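Local coordinates for adenine phosphoribosyltransferase (PDB 1L1Q), which catalyses the transfer of a phosphoribosyl group from phosphoribosyl pyrophosphate to adenine, forming AMP and pyrophosphate in purine salvage, at residues I137-C140 against E141-G144. Numbering follows the deposited sequence.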
loop_
_atom_site.group_PDB
_atom_site.type_symbol
_atom_site.label_atom_id
_atom_site.label_comp_id
_atom_site.label_asym_id
_atom_site.label_seq_id
_atom_site.Cartn_x
_atom_site.Cartn_y
_atom_site.Cartn_z
ATOM N N ILE A 137 -15.770 4.557 8.262
ATOM C CA ILE A 137 -17.119 4.675 7.723
ATOM C C ILE A 137 -17.576 6.109 7.941
ATOM O O ILE A 137 -18.146 6.740 7.051
ATOM C CB ILE A 137 -18.103 3.734 8.456
ATOM C CG1 ILE A 137 -17.626 2.288 8.320
ATOM C CG2 ILE A 137 -19.522 3.900 7.887
ATOM C CD1 ILE A 137 -18.338 1.315 9.237
ATOM N N GLU A 138 -17.306 6.623 9.136
ATOM C CA GLU A 138 -17.684 7.983 9.477
ATOM C C GLU A 138 -17.068 8.967 8.497
ATOM O O GLU A 138 -17.761 9.836 7.968
ATOM C CB GLU A 138 -17.245 8.306 10.911
ATOM C CG GLU A 138 -17.958 7.456 11.958
ATOM C CD GLU A 138 -17.429 7.666 13.373
ATOM O OE1 GLU A 138 -18.006 7.068 14.309
ATOM O OE2 GLU A 138 -16.440 8.419 13.549
ATOM N N LEU A 139 -15.768 8.825 8.246
ATOM C CA LEU A 139 -15.077 9.710 7.315
ATOM C C LEU A 139 -15.713 9.682 5.932
ATOM O O LEU A 139 -15.934 10.728 5.318
ATOM C CB LEU A 139 -13.605 9.321 7.173
ATOM C CG LEU A 139 -12.531 10.031 7.996
ATOM C CD1 LEU A 139 -11.172 9.632 7.460
ATOM C CD2 LEU A 139 -12.693 11.540 7.899
ATOM N N CYS A 140 -15.983 8.481 5.429
ATOM C CA CYS A 140 -16.584 8.346 4.112
ATOM C C CYS A 140 -17.927 9.059 4.069
ATOM O O CYS A 140 -18.248 9.754 3.108
ATOM C CB CYS A 140 -16.765 6.866 3.754
ATOM S SG CYS A 140 -15.215 5.987 3.429
ATOM N N GLU A 141 -18.711 8.893 5.126
ATOM C CA GLU A 141 -20.014 9.533 5.176
ATOM C C GLU A 141 -19.905 11.058 5.259
ATOM O O GLU A 141 -20.701 11.771 4.640
ATOM C CB GLU A 141 -20.832 8.945 6.332
ATOM C CG GLU A 141 -21.171 7.475 6.083
ATOM C CD GLU A 141 -21.862 6.777 7.250
ATOM O OE1 GLU A 141 -22.376 5.653 7.039
ATOM O OE2 GLU A 141 -21.892 7.335 8.368
ATOM N N THR A 142 -18.919 11.569 5.992
ATOM C CA THR A 142 -18.767 13.017 6.078
ATOM C C THR A 142 -18.364 13.580 4.715
ATOM O O THR A 142 -18.693 14.721 4.389
ATOM C CB THR A 142 -17.716 13.429 7.119
ATOM O OG1 THR A 142 -16.455 12.856 6.771
ATOM C CG2 THR A 142 -18.118 12.945 8.506
ATOM N N ALA A 143 -17.661 12.770 3.919
ATOM C CA ALA A 143 -17.222 13.173 2.580
ATOM C C ALA A 143 -18.377 13.114 1.587
ATOM O O ALA A 143 -18.241 13.530 0.422
ATOM C CB ALA A 143 -16.086 12.271 2.100
ATOM N N GLY A 144 -19.507 12.575 2.035
ATOM C CA GLY A 144 -20.671 12.514 1.171
ATOM C C GLY A 144 -21.160 11.146 0.737
ATOM O O GLY A 144 -22.202 11.057 0.079
#
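Glu-141 N, Thr-142 N and Ala-143 N bond back to the carbonyls of Ile-137, Glu-138 and Leu-139, the regular i to i+4 pattern of the last turns of helix 131-142. The Glu-141 N to Ile-137 O bond is 2.9 Å and fairly straight, with 160° at the hydrogen. At Ala-143 the pattern slackens: its N lies 3.0 Å from Leu-139 O and makes a second, weak bond to Cys-140 O. Gly-144, with positive phi, ends the helix in a Schellman motif, and its N bonds to Glu-141 O at 3.0 Å.

Thr-142 turns its hydroxyl onto the helix backbone. Its chi1 of 59° swings OG1 back over the backbone, flanked by N and C, where it donates to Leu-139 O at 2.6 Å. It reaches that oxygen at 117° to the C=O bond, from the same face as Ala-143 N.

The Glu-141 side chain lies next to that of Ile-137 and heads in the same direction. Stretched out past CG, it sets OE1 in van der Waals contact with Ile-137 CG2, at 3.5 Å. Ile-137 also packs on Leu-122, Ile-150 and Ile-152, so this face lies against the central sheet. The helix joins strands 120-124 and 150-154, parallel neighbours there, as a beta-alpha-beta crossover of the phosphoribosyltransferase fold; this contact is its C-terminal end. Leu-139 touches Cys-93 and Cys-95 of strand 92-99. Glu-138 forms a salt bridge with Lys-170.

Leu-139 O thus accepts two hydrogen bonds, one from a side chain and one from the backbone. The threonine hydroxyl spends its proton within its own helix.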